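Local structure of dihydroorotate dehydrogenase (Schistosoma mansoni, 6UY4) at residues A[38-43]-A[130-135]; A[150-155]-A[187-192]; A[181-186]-A[197-202]. The protein probably catalyses the oxidation of (S)-dihydroorotate to orotate with a quinone as electron acceptor, using flavin mononucleotide as cofactor in de novo pyrimidine synthesis. All blocks are in the same frame, centred on the assembly; numbering follows the deposited sequence.

Contact 1 of 3, residues A[38-43]-A[130-135]; sequences TARLLV and RWTEKE. With QLA (2-[(4-fluorophenyl)amino]-3-hydroxynaphthalene-1,4-dione), chain B.
An extended chain from CG to NE (chi3 -173°) carries the R130 guanidinium to the C-terminal end of helix 29-42; there chi1 of R40 (-64°) brings its CG over the centre of that group, 3.9 Å from R130 CZ, and a bend at chi3 turns the R40 guanidinium off toward T132. The CD atoms of R40 and R130 meet at 3.6 Å. R40 thus meets R130 through its methylenes, not through its charged end; the guanidinium planes are steeply inclined and the NE atoms 5.2 Å apart. The bonds of R130 leave from its edge. NH1 donates to V43 O at 3.2 Å (N-H...O 149°), close to the guanidinium plane, and NH2 adds a weak bond to the same carbonyl, just past the helix. NE and NH1 together grip the quinone oxygen O3 of QLA, at 3.2 and 3.0 Å, so one flat group ties inhibitor to helix end. T132 CG2 covers one face of the R40 guanidinium, 3.9 Å from R40 NH2. S53 and H50 of helix 46-58 also hydrogen-bond QLA; with 29-42 this helix, as in other class 2 enzymes, probably frames the quinone tunnel, and Y359 of helix 355-360 packs on R40, R130 and T132.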
loop_
_atom_site.group_PDB
_atom_site.type_symbol
_atom_site.label_atom_id
_atom_site.label_comp_id
_atom_site.label_asym_id
_atom_site.label_seq_id
_atom_site.Cartn_x
_atom_site.Cartn_y
_atom_site.Cartn_z
ATOM N N THR A 38 -18.396 -4.408 -17.598
ATOM C CA THR A 38 -19.833 -4.343 -17.348
ATOM C C THR A 38 -20.122 -3.849 -15.936
ATOM O O THR A 38 -21.078 -3.094 -15.720
ATOM C CB THR A 38 -20.475 -5.712 -17.571
ATOM O OG1 THR A 38 -19.844 -6.684 -16.728
ATOM C CG2 THR A 38 -20.339 -6.136 -19.025
ATOM N N ALA A 39 -19.306 -4.263 -14.964
ATOM C CA ALA A 39 -19.487 -3.793 -13.595
ATOM C C ALA A 39 -19.256 -2.290 -13.495
ATOM O O ALA A 39 -19.989 -1.587 -12.789
ATOM C CB ALA A 39 -18.549 -4.548 -12.654
ATOM N N ARG A 40 -18.241 -1.779 -14.198
ATOM C CA ARG A 40 -18.005 -0.340 -14.211
ATOM C C ARG A 40 -19.138 0.407 -14.902
ATOM O O ARG A 40 -19.413 1.564 -14.566
ATOM C CB ARG A 40 -16.671 -0.026 -14.890
ATOM C CG ARG A 40 -15.457 -0.576 -14.160
ATOM C CD ARG A 40 -14.167 0.003 -14.718
ATOM N NE ARG A 40 -13.955 -0.357 -16.117
ATOM C CZ ARG A 40 -13.218 -1.387 -16.518
ATOM N NH1 ARG A 40 -12.621 -2.165 -15.626
ATOM N NH2 ARG A 40 -13.077 -1.640 -17.812
ATOM N N LEU A 41 -19.800 -0.232 -15.870
ATOM C CA LEU A 41 -20.969 0.382 -16.490
ATOM C C LEU A 41 -22.137 0.441 -15.513
ATOM O O LEU A 41 -22.887 1.423 -15.492
ATOM C CB LEU A 41 -21.361 -0.386 -17.751
ATOM N N LEU A 42 -22.299 -0.600 -14.694
ATOM C CA LEU A 42 -23.371 -0.615 -13.704
ATOM C C LEU A 42 -23.063 0.330 -12.549
ATOM O O LEU A 42 -23.803 1.289 -12.298
ATOM C CB LEU A 42 -23.589 -2.041 -13.194
ATOM C CG LEU A 42 -24.010 -3.082 -14.232
ATOM C CD1 LEU A 42 -24.135 -4.456 -13.591
ATOM C CD2 LEU A 42 -25.315 -2.675 -14.896
ATOM N N VAL A 43 -21.971 0.072 -11.831
ATOM C CA VAL A 43 -21.561 0.901 -10.702
ATOM C C VAL A 43 -20.618 1.970 -11.248
ATOM O O VAL A 43 -19.425 1.728 -11.436
ATOM C CB VAL A 43 -20.903 0.073 -9.599
ATOM C CG1 VAL A 43 -20.624 0.942 -8.383
ATOM C CG2 VAL A 43 -21.782 -1.111 -9.228
ATOM N N ARG A 130 -11.927 6.861 -11.676
ATOM C CA ARG A 130 -11.260 5.933 -12.579
ATOM C C ARG A 130 -10.724 6.670 -13.798
ATOM O O ARG A 130 -11.378 7.570 -14.332
ATOM C CB ARG A 130 -12.217 4.831 -13.039
ATOM C CG ARG A 130 -12.878 4.031 -11.932
ATOM C CD ARG A 130 -13.599 2.828 -12.523
ATOM N NE ARG A 130 -14.392 2.099 -11.538
ATOM C CZ ARG A 130 -15.712 2.200 -11.419
ATOM N NH1 ARG A 130 -16.352 1.498 -10.495
ATOM N NH2 ARG A 130 -16.392 3.002 -12.228
ATOM N N TRP A 131 -9.532 6.274 -14.240
ATOM C CA TRP A 131 -8.948 6.731 -15.501
ATOM C C TRP A 131 -8.686 5.481 -16.333
ATOM O O TRP A 131 -7.547 5.031 -16.469
ATOM C CB TRP A 131 -7.672 7.552 -15.273
ATOM C CG TRP A 131 -7.214 8.305 -16.490
ATOM C CD1 TRP A 131 -7.810 8.321 -17.717
ATOM C CD2 TRP A 131 -6.065 9.155 -16.592
ATOM N NE1 TRP A 131 -7.103 9.126 -18.578
ATOM C CE2 TRP A 131 -6.027 9.650 -17.911
ATOM C CE3 TRP A 131 -5.064 9.545 -15.697
ATOM C CZ2 TRP A 131 -5.028 10.514 -18.357
ATOM C CZ3 TRP A 131 -4.074 10.404 -16.142
ATOM C CH2 TRP A 131 -4.064 10.878 -17.459
ATOM N N THR A 132 -9.763 4.921 -16.893
ATOM C CA THR A 132 -9.676 3.630 -17.569
ATOM C C THR A 132 -8.826 3.700 -18.833
ATOM O O THR A 132 -8.238 2.689 -19.236
ATOM C CB THR A 132 -11.082 3.124 -17.902
ATOM O OG1 THR A 132 -11.938 3.314 -16.768
ATOM C CG2 THR A 132 -11.053 1.645 -18.259
ATOM N N GLU A 133 -8.742 4.875 -19.463
ATOM C CA GLU A 133 -7.953 5.005 -20.686
ATOM C C GLU A 133 -6.483 4.691 -20.447
ATOM O O GLU A 133 -5.776 4.284 -21.377
ATOM C CB GLU A 133 -8.109 6.414 -21.261
ATOM N N LYS A 134 -6.003 4.869 -19.216
ATOM C CA LYS A 134 -4.618 4.581 -18.869
ATOM C C LYS A 134 -4.495 3.512 -17.790
ATOM O O LYS A 134 -3.390 3.294 -17.276
ATOM C CB LYS A 134 -3.906 5.862 -18.418
ATOM C CG LYS A 134 -3.915 6.979 -19.450
ATOM N N GLU A 135 -5.592 2.835 -17.447
ATOM C CA GLU A 135 -5.621 1.861 -16.353
ATOM C C GLU A 135 -5.074 2.477 -15.067
ATOM O O GLU A 135 -4.204 1.920 -14.395
ATOM C CB GLU A 135 -4.858 0.587 -16.722
ATOM C CG GLU A 135 -5.454 -0.187 -17.889
ATOM C CD GLU A 135 -4.787 -1.533 -18.095
ATOM O OE1 GLU A 135 -4.097 -2.005 -17.166
ATOM O OE2 GLU A 135 -4.950 -2.121 -19.186
HETATM C C1 QLA B . -12.317 -1.033 -6.101
HETATM O O1 QLA B . -11.794 -1.210 -5.015
HETATM C C2 QLA B . -13.156 -2.126 -6.681
HETATM O O2 QLA B . -13.338 -3.192 -5.915
HETATM C C3 QLA B . -13.692 -1.994 -7.984
HETATM O O3 QLA B . -14.219 -0.513 -9.779
HETATM C C4 QLA B . -13.840 -4.419 -8.512
HETATM C C5 QLA B . -12.496 -4.733 -8.374
HETATM C C6 QLA B . -12.083 -6.052 -8.285
HETATM C C7 QLA B . -13.033 -7.034 -8.320
HETATM C C8 QLA B . -14.368 -6.767 -8.442
HETATM C C9 QLA B . -14.774 -5.445 -8.533
HETATM C C10 QLA B . -13.611 -0.666 -8.688
HETATM C C11 QLA B . -12.784 0.401 -8.093
HETATM C C12 QLA B . -12.619 1.595 -8.784
HETATM C C13 QLA B . -11.844 2.603 -8.249
HETATM C C14 QLA B . -11.224 2.430 -7.017
HETATM C C15 QLA B . -11.381 1.250 -6.322
HETATM C C16 QLA B . -12.159 0.226 -6.856
HETATM F F1 QLA B . -12.632 -8.331 -8.230
HETATM N N1 QLA B . -14.257 -3.059 -8.589
#

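Contact 2 of 3, residues A[150-155]-A[187-192]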
loop_
_atom_site.group_PDB
_atom_site.type_symbol
_atom_site.label_atom_id
_atom_site.label_comp_id
_atom_site.label_asym_id
_atom_site.label_seq_id
_atom_site.Cartn_x
_atom_site.Cartn_y
_atom_site.Cartn_z
ATOM N N ALA A 150 -11.691 -0.987 16.435
ATOM C CA ALA A 150 -12.533 -1.757 15.523
ATOM C C ALA A 150 -11.697 -2.663 14.627
ATOM O O ALA A 150 -12.064 -3.818 14.386
ATOM C CB ALA A 150 -13.395 -0.816 14.683
ATOM N N VAL A 151 -10.566 -2.158 14.128
ATOM C CA VAL A 151 -9.717 -2.970 13.263
ATOM C C VAL A 151 -8.955 -4.012 14.072
ATOM O O VAL A 151 -8.714 -5.127 13.592
ATOM C CB VAL A 151 -8.765 -2.068 12.456
ATOM C CG1 VAL A 151 -7.907 -2.897 11.511
ATOM C CG2 VAL A 151 -9.556 -1.027 11.679
ATOM N N TYR A 152 -8.570 -3.680 15.308
ATOM C CA TYR A 152 -7.849 -4.637 16.140
ATOM C C TYR A 152 -8.720 -5.827 16.518
ATOM O O TYR A 152 -8.212 -6.946 16.657
ATOM C CB TYR A 152 -7.317 -3.947 17.398
ATOM C CG TYR A 152 -6.692 -4.888 18.401
ATOM C CD1 TYR A 152 -5.398 -5.360 18.226
ATOM C CD2 TYR A 152 -7.393 -5.300 19.526
ATOM C CE1 TYR A 152 -4.822 -6.221 19.142
ATOM C CE2 TYR A 152 -6.826 -6.159 20.447
ATOM C CZ TYR A 152 -5.540 -6.615 20.250
ATOM O OH TYR A 152 -4.971 -7.471 21.165
ATOM N N GLU A 153 -10.027 -5.613 16.691
ATOM C CA GLU A 153 -10.925 -6.721 16.995
ATOM C C GLU A 153 -11.015 -7.717 15.848
ATOM O O GLU A 153 -11.368 -8.879 16.076
ATOM C CB GLU A 153 -12.320 -6.192 17.339
ATOM C CG GLU A 153 -12.419 -5.565 18.719
ATOM C CD GLU A 153 -12.175 -6.568 19.830
ATOM O OE1 GLU A 153 -12.600 -7.734 19.684
ATOM O OE2 GLU A 153 -11.554 -6.193 20.847
ATOM N N ARG A 154 -10.699 -7.293 14.626
ATOM C CA ARG A 154 -10.723 -8.175 13.469
ATOM C C ARG A 154 -9.385 -8.855 13.205
ATOM O O ARG A 154 -9.312 -9.717 12.321
ATOM C CB ARG A 154 -11.152 -7.393 12.222
ATOM C CG ARG A 154 -12.435 -6.596 12.399
ATOM C CD ARG A 154 -12.913 -6.026 11.074
ATOM N NE ARG A 154 -14.124 -5.223 11.219
ATOM C CZ ARG A 154 -14.145 -3.894 11.223
ATOM N NH1 ARG A 154 -13.019 -3.210 11.084
ATOM N NH2 ARG A 154 -15.294 -3.247 11.360
ATOM N N LEU A 155 -8.333 -8.499 13.946
ATOM C CA LEU A 155 -7.007 -9.063 13.730
ATOM C C LEU A 155 -6.398 -9.701 14.970
ATOM O O LEU A 155 -5.248 -10.151 14.908
ATOM C CB LEU A 155 -6.044 -7.982 13.210
ATOM C CG LEU A 155 -6.332 -7.327 11.859
ATOM C CD1 LEU A 155 -5.388 -6.159 11.630
ATOM C CD2 LEU A 155 -6.203 -8.343 10.738
ATOM N N VAL A 187 1.713 1.504 16.961
ATOM C CA VAL A 187 2.745 0.487 17.149
ATOM C C VAL A 187 2.444 -0.349 18.386
ATOM O O VAL A 187 2.617 -1.574 18.384
ATOM C CB VAL A 187 4.138 1.141 17.234
ATOM C CG1 VAL A 187 5.197 0.096 17.542
ATOM C CG2 VAL A 187 4.468 1.861 15.939
ATOM N N ARG A 188 1.980 0.296 19.457
ATOM C CA ARG A 188 1.647 -0.442 20.671
ATOM C C ARG A 188 0.359 -1.240 20.512
ATOM O O ARG A 188 0.184 -2.269 21.175
ATOM C CB ARG A 188 1.535 0.521 21.855
ATOM N N LYS A 189 -0.545 -0.794 19.637
ATOM C CA LYS A 189 -1.841 -1.452 19.499
ATOM C C LYS A 189 -1.749 -2.719 18.657
ATOM O O LYS A 189 -2.328 -3.750 19.021
ATOM C CB LYS A 189 -2.856 -0.486 18.888
ATOM C CG LYS A 189 -4.285 -1.007 18.864
ATOM C CD LYS A 189 -4.882 -1.048 20.261
ATOM C CE LYS A 189 -6.350 -1.447 20.226
ATOM N NZ LYS A 189 -6.977 -1.377 21.576
ATOM N N PHE A 190 -1.035 -2.667 17.534
ATOM C CA PHE A 190 -0.979 -3.778 16.594
ATOM C C PHE A 190 0.362 -4.498 16.585
ATOM O O PHE A 190 0.528 -5.453 15.819
ATOM C CB PHE A 190 -1.301 -3.286 15.178
ATOM C CG PHE A 190 -2.650 -2.642 15.051
ATOM C CD1 PHE A 190 -3.789 -3.415 14.899
ATOM C CD2 PHE A 190 -2.778 -1.263 15.079
ATOM C CE1 PHE A 190 -5.032 -2.824 14.781
ATOM C CE2 PHE A 190 -4.020 -0.666 14.960
ATOM C CZ PHE A 190 -5.149 -1.448 14.810
ATOM N N GLY A 191 1.320 -4.075 17.412
ATOM C CA GLY A 191 2.643 -4.675 17.381
ATOM C C GLY A 191 2.683 -6.130 17.798
ATOM O O GLY A 191 3.629 -6.840 17.440
ATOM N N GLU A 192 1.680 -6.593 18.541
ATOM C CA GLU A 192 1.665 -7.970 19.018
ATOM C C GLU A 192 0.978 -8.930 18.056
ATOM O O GLU A 192 1.299 -10.123 18.053
ATOM C CB GLU A 192 0.982 -8.047 20.387
ATOM C CG GLU A 192 1.686 -7.265 21.484
ATOM C CD GLU A 192 2.971 -7.924 21.944
ATOM O OE1 GLU A 192 3.182 -9.113 21.622
ATOM O OE2 GLU A 192 3.771 -7.254 22.628
#
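F190 pushes the CE1 corner of its ring against the backbone and CB of Y152, with CE1 3.6 Å from Y152 CA and 3.7 Å from Y152 CB. The two aromatic side chains run antiparallel, side by side: F190 CD1 comes up at the edge of the tyrosine ring, 4.2 Å from Y152 CD1. V151, one residue earlier on helix 147-153, adds CG1 at 4.4 Å from F190 CE1. With its CG turned away from the backbone N (chi1 173°), Y152 lays its ring beside helix 179-190, where CE1 lies 3.5 Å from K189 O. A bend at chi2 (71°) brings K189 CE to 3.9 Å from both CB and CG of Y152, its chain running roughly perpendicular to the tyrosine, while its CG rests above one face of the F190 ring, toward the rim. F190 also packs on V168 and L170 of strand 165-170 and V115 of strand 109-115; H148, on the same helix as Y152, meets its ring edge-to-face. Packing dominates between the segments, the lysine contributing its CE methylene and backbone carbonyl, and NZ adds a long, weak ion pair to D149 of the partner helix; the contact is mainly nonpolar, with no directional polar bond between the segments to set the ring rotations.

Contact 3 of 3, residues A[181-186]-A[197-202]. With FMN (flavin mononucleotide), chain G.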
loop_
_atom_site.group_PDB
_atom_site.type_symbol
_atom_site.label_atom_id
_atom_site.label_comp_id
_atom_site.label_asym_id
_atom_site.label_seq_id
_atom_site.Cartn_x
_atom_site.Cartn_y
_atom_site.Cartn_z
ATOM N N ALA A 181 2.522 10.756 18.362
ATOM C CA ALA A 181 1.870 9.976 19.409
ATOM C C ALA A 181 0.859 9.001 18.817
ATOM O O ALA A 181 0.680 7.894 19.337
ATOM C CB ALA A 181 1.194 10.907 20.415
ATOM N N ASP A 182 0.193 9.395 17.728
ATOM C CA ASP A 182 -0.742 8.491 17.066
ATOM C C ASP A 182 -0.017 7.301 16.453
ATOM O O ASP A 182 -0.500 6.165 16.533
ATOM C CB ASP A 182 -1.534 9.241 15.997
ATOM C CG ASP A 182 -2.472 10.275 16.584
ATOM O OD1 ASP A 182 -2.284 10.651 17.762
ATOM O OD2 ASP A 182 -3.403 10.705 15.872
ATOM N N TYR A 183 1.140 7.542 15.832
ATOM C CA TYR A 183 1.919 6.442 15.275
ATOM C C TYR A 183 2.436 5.522 16.373
ATOM O O TYR A 183 2.443 4.297 16.213
ATOM C CB TYR A 183 3.077 6.984 14.438
ATOM C CG TYR A 183 2.640 7.726 13.194
ATOM C CD1 TYR A 183 2.023 7.057 12.146
ATOM C CD2 TYR A 183 2.856 9.093 13.062
ATOM C CE1 TYR A 183 1.626 7.727 11.006
ATOM C CE2 TYR A 183 2.461 9.772 11.924
ATOM C CZ TYR A 183 1.846 9.083 10.900
ATOM O OH TYR A 183 1.452 9.752 9.764
ATOM N N VAL A 184 2.867 6.097 17.499
ATOM C CA VAL A 184 3.333 5.284 18.620
ATOM C C VAL A 184 2.188 4.452 19.186
ATOM O O VAL A 184 2.363 3.273 19.516
ATOM C CB VAL A 184 3.974 6.179 19.698
ATOM C CG1 VAL A 184 4.218 5.391 20.975
ATOM C CG2 VAL A 184 5.277 6.773 19.186
ATOM N N ALA A 185 0.999 5.050 19.302
ATOM C CA ALA A 185 -0.158 4.302 19.785
ATOM C C ALA A 185 -0.490 3.145 18.852
ATOM O O ALA A 185 -0.873 2.061 19.308
ATOM C CB ALA A 185 -1.361 5.233 19.939
ATOM N N GLY A 186 -0.341 3.353 17.543
ATOM C CA GLY A 186 -0.573 2.270 16.603
ATOM C C GLY A 186 0.444 1.151 16.736
ATOM O O GLY A 186 0.097 -0.028 16.634
ATOM N N LEU A 197 4.675 -3.749 10.643
ATOM C CA LEU A 197 4.012 -2.460 10.755
ATOM C C LEU A 197 4.629 -1.484 9.762
ATOM O O LEU A 197 5.826 -1.552 9.467
ATOM C CB LEU A 197 4.120 -1.903 12.178
ATOM C CG LEU A 197 3.595 -2.801 13.302
ATOM C CD1 LEU A 197 4.012 -2.260 14.660
ATOM C CD2 LEU A 197 2.082 -2.942 13.224
ATOM N N VAL A 198 3.800 -0.579 9.246
ATOM C CA VAL A 198 4.220 0.400 8.250
ATOM C C VAL A 198 3.803 1.786 8.720
ATOM O O VAL A 198 2.731 1.958 9.311
ATOM C CB VAL A 198 3.619 0.099 6.860
ATOM C CG1 VAL A 198 4.199 1.039 5.812
ATOM C CG2 VAL A 198 3.867 -1.344 6.471
ATOM N N ILE A 199 4.657 2.774 8.460
ATOM C CA ILE A 199 4.367 4.174 8.745
ATOM C C ILE A 199 4.602 4.973 7.472
ATOM O O ILE A 199 5.670 4.870 6.858
ATOM C CB ILE A 199 5.237 4.715 9.896
ATOM C CG1 ILE A 199 4.962 3.929 11.178
ATOM C CG2 ILE A 199 4.978 6.199 10.108
ATOM C CD1 ILE A 199 5.771 4.390 12.358
ATOM N N ASN A 200 3.607 5.763 7.077
ATOM C CA ASN A 200 3.694 6.551 5.855
ATOM C C ASN A 200 4.427 7.860 6.125
ATOM O O ASN A 200 4.027 8.633 7.003
ATOM C CB ASN A 200 2.301 6.830 5.299
ATOM C CG ASN A 200 1.686 5.620 4.630
ATOM O OD1 ASN A 200 2.164 4.496 4.791
ATOM N ND2 ASN A 200 0.620 5.844 3.871
ATOM N N VAL A 201 5.499 8.108 5.371
ATOM C CA VAL A 201 6.136 9.418 5.388
ATOM C C VAL A 201 5.217 10.422 4.708
ATOM O O VAL A 201 4.633 10.142 3.653
ATOM C CB VAL A 201 7.509 9.363 4.695
ATOM C CG1 VAL A 201 8.109 10.758 4.583
ATOM C CG2 VAL A 201 8.447 8.446 5.448
ATOM N N SER A 202 5.070 11.596 5.321
ATOM C CA SER A 202 4.189 12.622 4.778
ATOM C C SER A 202 4.681 13.074 3.409
ATOM O O SER A 202 5.838 13.479 3.255
ATOM C CB SER A 202 4.117 13.810 5.733
ATOM O OG SER A 202 5.271 14.623 5.624
HETATM N N1 FMN G . -1.512 3.718 0.693
HETATM C C2 FMN G . -1.352 3.738 2.064
HETATM O O2 FMN G . -0.229 3.632 2.554
HETATM N N3 FMN G . -2.449 3.877 2.890
HETATM C C4 FMN G . -3.712 3.998 2.348
HETATM O O4 FMN G . -4.690 4.122 3.085
HETATM C C4A FMN G . -3.878 3.978 0.968
HETATM N N5 FMN G . -5.139 4.099 0.422
HETATM C C5A FMN G . -5.302 4.075 -0.948
HETATM C C6 FMN G . -6.577 4.196 -1.492
HETATM C C7 FMN G . -6.751 4.176 -2.870
HETATM C C7M FMN G . -8.128 4.307 -3.452
HETATM C C8 FMN G . -5.648 4.035 -3.707
HETATM C C8M FMN G . -5.832 4.013 -5.195
HETATM C C9 FMN G . -4.374 3.916 -3.160
HETATM C C9A FMN G . -4.196 3.934 -1.781
HETATM N N10 FMN G . -2.932 3.812 -1.229
HETATM C C10 FMN G . -2.772 3.838 0.141
HETATM C "C1'" FMN G . -1.722 3.664 -2.103
HETATM C "C2'" FMN G . -1.472 2.197 -2.427
HETATM O "O2'" FMN G . -1.384 1.451 -1.233
HETATM C "C3'" FMN G . -0.176 2.026 -3.208
HETATM O "O3'" FMN G . 0.875 2.673 -2.524
HETATM C "C4'" FMN G . -0.275 2.584 -4.624
HETATM O "O4'" FMN G . -1.618 2.623 -5.055
HETATM C "C5'" FMN G . 0.527 1.690 -5.554
HETATM O "O5'" FMN G . 0.263 2.001 -6.898
HETATM P P FMN G . -0.460 0.897 -7.816
HETATM O O1P FMN G . -0.560 1.444 -9.218
HETATM O O2P FMN G . 0.322 -0.396 -7.799
HETATM O O3P FMN G . -1.848 0.661 -7.279
#
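Contact 3 joins the helix and the second strand of a beta-alpha-beta unit (strand 165-170, helix 179-190, strand 196-200) in the parallel TIM barrel that holds flavin mononucleotide. Across it Y183 of the helix meets I199 of the strand. The methyl CG2 of I199 lies over one face of the tyrosine ring in a CH-pi contact, 4.0 Å from the centroid and 25° off the normal. It is displaced toward the rim, closest to Y183 CD1 at 3.7 Å, with CE1 of the same ring at 3.8 Å. With chi1 at -61°, CG1 of I199 stands beside the backbone N, leaving CG2 anti to it and over the tyrosine. The far end of the tyrosine reaches past I199 to the next residue, where Y183 OH stands 3.9 Å from N200 O, a near approach too long to count as a hydrogen bond. The contact between the two segments is buried and apolar, and helix 215-230 continues it, L221 touching Y183 and V225 touching I199. In the barrel wall V198 shares backbone hydrogen bonds with V168 and L170 on one flank, L197 and I199 with L239 on the other. N200, at the end of the strand, turns from this outer layer to the cofactor. Its amide is engaged through both polar atoms: OD1 accepts a hydrogen bond from N169 ND2 of strand 165-170, consistent with this orientation, and the FMN carbonyl oxygen O2, an acceptor, calls for the nitrogen on the flavin side. There N200 ND2 donates to O2 of the FMN pyrimidine ring at 2.7 Å, nearly straight with an N-H...O angle of 167°.

Overall arrangement
Contact 1 closes first along the chain and stands apart, its centre about 34 Å from that of contact 2 and about 33 Å from that of contact 3, on the opposite side of the chain's centre from contact 3. It joins the N-terminal helix 29-42 to strand 128-131 of the four-stranded antiparallel sheet. Contacts 2 and 3 lie about 13 Å apart between centres, share helix 179-190 and interleave in sequence: 150-155, 181-186, 187-192, 197-202. They meet where L197 packs against V187, F190 and G191. One helix therefore packs against both helix 147-153 and strand 196-200 of the barrel wall, while R130 of contact 1 and N200 of contact 3 hydrogen-bond the inhibitor and the flavin respectively.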